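Local coordinates for protein galectin (Ovis aries, PDB 6N44) that probably binds beta-galactoside sugars as a galectin-family lectin, and has anti-parasitic activity in sheep that depends on its oligomeric assembly, at residues A[22-27]-A[92-97]; A[42-47]-A[119-124]. All coordinates share one frame; numbering follows the deposited sequence.

Interaction 1 of 2, residues A[22-27]-A[92-97]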
# COMPACT_ATOMS: atom_id res chain seq x y z
N VAL A 22 3.36 -4.79 0.22
CA VAL A 22 3.46 -6.23 0.04
C VAL A 22 2.30 -6.86 0.79
O VAL A 22 2.08 -6.55 1.97
CB VAL A 22 4.79 -6.79 0.59
CG1 VAL A 22 4.85 -8.33 0.40
CG2 VAL A 22 6.00 -6.09 -0.06
N LYS A 23 1.56 -7.75 0.12
CA LYS A 23 0.47 -8.48 0.76
C LYS A 23 0.70 -9.97 0.57
O LYS A 23 0.68 -10.46 -0.56
CB LYS A 23 -0.89 -8.09 0.18
CG LYS A 23 -2.02 -8.79 0.94
CD LYS A 23 -3.38 -8.55 0.33
CE LYS A 23 -3.69 -7.07 0.21
NZ LYS A 23 -5.14 -6.86 -0.13
N ILE A 24 0.87 -10.67 1.69
CA ILE A 24 1.14 -12.11 1.72
C ILE A 24 -0.07 -12.81 2.32
O ILE A 24 -0.56 -12.40 3.38
CB ILE A 24 2.39 -12.43 2.55
CG1 ILE A 24 3.64 -11.87 1.87
CG2 ILE A 24 2.50 -13.94 2.84
CD1 ILE A 24 4.74 -11.50 2.84
N LYS A 25 -0.54 -13.86 1.67
CA LYS A 25 -1.60 -14.70 2.23
C LYS A 25 -1.05 -16.10 2.41
O LYS A 25 -0.58 -16.71 1.44
CB LYS A 25 -2.84 -14.70 1.33
CG LYS A 25 -3.49 -13.31 1.23
CD LYS A 25 -4.74 -13.31 0.39
CE LYS A 25 -5.39 -11.94 0.45
NZ LYS A 25 -6.44 -11.73 -0.58
N ALA A 26 -1.09 -16.61 3.64
CA ALA A 26 -0.47 -17.89 3.97
C ALA A 26 -1.17 -18.51 5.17
O ALA A 26 -2.06 -17.92 5.78
CB ALA A 26 1.03 -17.71 4.25
N ASN A 27 -0.73 -19.73 5.52
CA ASN A 27 -1.26 -20.46 6.67
C ASN A 27 -0.13 -21.28 7.27
O ASN A 27 0.60 -21.96 6.54
CB ASN A 27 -2.41 -21.38 6.25
CG ASN A 27 -3.18 -21.92 7.43
OD1 ASN A 27 -2.75 -21.81 8.58
ND2 ASN A 27 -4.34 -22.51 7.14
N LEU A 92 -0.80 -11.07 5.85
CA LEU A 92 0.30 -10.28 6.39
C LEU A 92 0.65 -9.19 5.38
O LEU A 92 0.94 -9.49 4.21
CB LEU A 92 1.50 -11.19 6.68
CG LEU A 92 2.86 -10.54 6.94
CD1 LEU A 92 2.86 -9.71 8.23
CD2 LEU A 92 3.91 -11.63 7.00
N GLN A 93 0.62 -7.94 5.83
CA GLN A 93 0.92 -6.79 4.97
C GLN A 93 2.13 -6.03 5.49
O GLN A 93 2.21 -5.72 6.68
CB GLN A 93 -0.26 -5.81 4.91
CG GLN A 93 -1.42 -6.25 4.06
CD GLN A 93 -2.56 -5.27 4.19
OE1 GLN A 93 -3.20 -5.19 5.25
NE2 GLN A 93 -2.79 -4.47 3.14
N PHE A 94 3.03 -5.68 4.57
CA PHE A 94 4.11 -4.74 4.85
C PHE A 94 3.87 -3.49 4.02
O PHE A 94 3.71 -3.56 2.80
CB PHE A 94 5.50 -5.32 4.52
CG PHE A 94 5.86 -6.52 5.34
CD1 PHE A 94 5.50 -7.79 4.92
CD2 PHE A 94 6.54 -6.38 6.53
CE1 PHE A 94 5.84 -8.93 5.66
CE2 PHE A 94 6.88 -7.50 7.30
CZ PHE A 94 6.53 -8.79 6.85
N LEU A 95 3.87 -2.35 4.69
CA LEU A 95 3.74 -1.05 4.06
C LEU A 95 5.08 -0.34 4.17
O LEU A 95 5.53 -0.06 5.28
CB LEU A 95 2.64 -0.25 4.75
CG LEU A 95 2.27 1.09 4.13
CD1 LEU A 95 1.89 0.92 2.66
CD2 LEU A 95 1.14 1.71 4.96
N VAL A 96 5.71 -0.06 3.03
CA VAL A 96 6.98 0.65 3.03
C VAL A 96 6.70 2.15 2.89
O VAL A 96 6.10 2.60 1.90
CB VAL A 96 7.91 0.15 1.91
CG1 VAL A 96 9.29 0.75 2.06
CG2 VAL A 96 8.00 -1.38 1.93
N LEU A 97 7.10 2.91 3.89
CA LEU A 97 6.99 4.37 3.88
C LEU A 97 8.37 4.98 3.93
O LEU A 97 9.38 4.28 4.07
CB LEU A 97 6.15 4.87 5.06
CG LEU A 97 4.67 4.48 5.20
CD1 LEU A 97 4.00 4.13 3.88
CD2 LEU A 97 4.37 3.44 6.26
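Val-22 and Ile-24 exchange backbone hydrogen bonds with Phe-94 and Leu-92, setting 22-27 and 92-97 side by side as antiparallel strands. Val-22 N reaches Phe-94 O at 2.9 Å, and Ile-24 N reaches Leu-92 O at 2.8 Å; Phe-94 N and Leu-92 N donate back to Val-22 O and Ile-24 O. Lys-23 and Gln-93 form the non-hydrogen-bonded pair between them, where Gln-93 CA sits 3.2 Å from Val-22 O in a CA-H...O contact.

Ile-24 illustrates how one face is filled. Its CB lies 3.7 Å from Leu-92 O. CG1 stands anti to the carbonyl carbon (chi1 -67°), and from it CD1 extends to the edge of the Phe-94 ring, in the ring plane, 4.0 Å from Phe-94 CE1. The same methyl touches Leu-92 CD2 at 4.2 Å, so one branch tip serves two neighbours.

On the other face Lys-23 and Gln-93 run alongside each other, Lys-23 CE 4.0 Å from Gln-93 NE2; that amide nitrogen donates to Cys-19 O of the second subunit.

Strand 131-138 flanks 22-27 and strand 100-105 flanks 92-97 within one sheet. Strand 37-43 of the other sheet covers the apolar face, with Val-40 against Ile-24 and Phe-94, while the Lys-23 face meets the second subunit.

Interaction 2 of 2, residues A[42-47]-A[119-124]; sequences FGTGTG and LQSVKM
Gly-43 meets Lys-123 and Met-124 through its backbone alone, and both of its polar atoms are used. Its N donates to Met-124 O over 2.8 Å, nearly along the C=O axis. Its O takes two amides: Lys-123 N at 2.8 Å in the carbonyl plane, and Met-124 N at 3.0 Å from above that plane, the more bent bond, with 142° at the hydrogen.

The hydroxyls of Thr-44 and Ser-121 find their partners outside the two segments. Thr-44 OG1 bonds to Asp-51 O, while its CG2, anti to the carbonyl carbon, rests 3.5 Å from Ser-121 O. Ser-121 OG turns to Pro-118 O. Lys-123 instead bonds within 119-124: its chain bends at chi2 (-67°), which sets CD, the rest is extended, and NZ donates to Gln-120 O at 3.2 Å; its CB lies against Thr-44 O. On the apolar side, Val-122 CG1 lies 3.8 Å from Phe-42 CB, at the edge of the Phe-42 ring. Gly-45 CA lies 3.9 Å from Met-124 CB.

Two consecutive residues facing one make a classic beta bulge, here where strand 124-129 begins beside the end of strand 37-43, in one sheet of the galectin beta-sandwich.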
# COMPACT_ATOMS: atom_id res chain seq x y z
N PHE A 42 13.33 -8.58 3.35
CA PHE A 42 13.57 -7.53 2.37
C PHE A 42 15.08 -7.41 2.27
O PHE A 42 15.72 -6.73 3.08
CB PHE A 42 12.92 -6.22 2.81
CG PHE A 42 11.40 -6.26 2.82
CD1 PHE A 42 10.71 -6.90 3.83
CD2 PHE A 42 10.67 -5.63 1.82
CE1 PHE A 42 9.30 -6.91 3.84
CE2 PHE A 42 9.28 -5.65 1.82
CZ PHE A 42 8.60 -6.28 2.84
N GLY A 43 15.67 -8.12 1.30
CA GLY A 43 17.10 -8.26 1.19
C GLY A 43 17.69 -7.52 -0.01
O GLY A 43 16.98 -7.04 -0.89
N THR A 44 19.03 -7.43 -0.02
CA THR A 44 19.71 -6.71 -1.09
C THR A 44 19.94 -7.56 -2.32
O THR A 44 20.31 -7.02 -3.37
CB THR A 44 21.06 -6.14 -0.62
OG1 THR A 44 21.90 -7.21 -0.15
CG2 THR A 44 20.88 -5.10 0.47
N GLY A 45 19.75 -8.87 -2.23
CA GLY A 45 19.91 -9.71 -3.40
C GLY A 45 21.32 -9.78 -3.93
O GLY A 45 21.52 -10.08 -5.11
N THR A 46 22.32 -9.48 -3.09
CA THR A 46 23.70 -9.76 -3.43
C THR A 46 23.95 -11.26 -3.29
O THR A 46 23.16 -12.06 -3.79
CB THR A 46 24.64 -8.93 -2.55
OG1 THR A 46 24.23 -9.02 -1.18
CG2 THR A 46 24.59 -7.47 -2.96
N GLY A 47 25.02 -11.66 -2.62
CA GLY A 47 25.32 -13.06 -2.43
C GLY A 47 24.62 -13.65 -1.23
O GLY A 47 23.62 -13.12 -0.74
N LEU A 119 15.77 2.07 1.92
CA LEU A 119 14.79 1.19 1.31
C LEU A 119 15.11 0.98 -0.16
O LEU A 119 14.77 -0.06 -0.73
CB LEU A 119 13.37 1.75 1.50
CG LEU A 119 13.02 3.11 0.87
CD1 LEU A 119 12.53 2.91 -0.56
CD2 LEU A 119 11.98 3.84 1.70
N GLN A 120 15.82 1.94 -0.78
CA GLN A 120 16.26 1.82 -2.16
C GLN A 120 17.28 0.71 -2.37
O GLN A 120 17.52 0.34 -3.52
CB GLN A 120 16.86 3.14 -2.67
CG GLN A 120 15.89 4.32 -2.67
CD GLN A 120 15.76 4.97 -1.30
OE1 GLN A 120 16.48 4.63 -0.36
NE2 GLN A 120 14.83 5.92 -1.18
N SER A 121 17.87 0.18 -1.31
CA SER A 121 18.86 -0.89 -1.47
C SER A 121 18.24 -2.28 -1.43
O SER A 121 18.93 -3.26 -1.74
CB SER A 121 19.96 -0.76 -0.40
OG SER A 121 19.49 -1.12 0.89
N VAL A 122 16.96 -2.39 -1.06
CA VAL A 122 16.26 -3.67 -1.14
C VAL A 122 16.05 -4.04 -2.60
O VAL A 122 15.54 -3.25 -3.40
CB VAL A 122 14.91 -3.60 -0.40
CG1 VAL A 122 14.11 -4.90 -0.58
CG2 VAL A 122 15.11 -3.27 1.07
N LYS A 123 16.46 -5.26 -2.97
CA LYS A 123 16.28 -5.75 -4.33
C LYS A 123 15.59 -7.09 -4.41
O LYS A 123 15.28 -7.53 -5.52
CB LYS A 123 17.64 -5.89 -5.04
CG LYS A 123 18.50 -4.64 -5.05
CD LYS A 123 17.88 -3.56 -5.87
CE LYS A 123 18.58 -2.22 -5.62
NZ LYS A 123 17.87 -1.10 -6.31
N MET A 124 15.35 -7.77 -3.28
CA MET A 124 14.88 -9.15 -3.31
C MET A 124 13.98 -9.39 -2.11
O MET A 124 14.41 -9.19 -0.96
CB MET A 124 16.06 -10.12 -3.31
CG MET A 124 15.67 -11.58 -3.26
SD MET A 124 14.65 -11.99 -4.69
CE MET A 124 15.81 -11.67 -6.03

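In the fold
From the N terminus, the chain passes through 22-27 and then 42-47 before either contact is closed. Interaction 1 closes first, when 92-97 returns to 22-27 after 64 intervening residues; interaction 2 closes when 119-124 comes back to 42-47. The two loops therefore cross rather than nest. Interaction 1 joins neighbouring strands inside the five-stranded sheet, and interaction 2 joins the end of strand 37-43 to the start of 124-129 in the six-stranded sheet. Their centres are about 17 Å apart, yet they touch: Phe-42 CZ packs on Phe-94 CB at 3.7 Å between the sheets, and Leu-119, in the loop before strand 124-129, lies against Val-96 and the carbonyl of Leu-97.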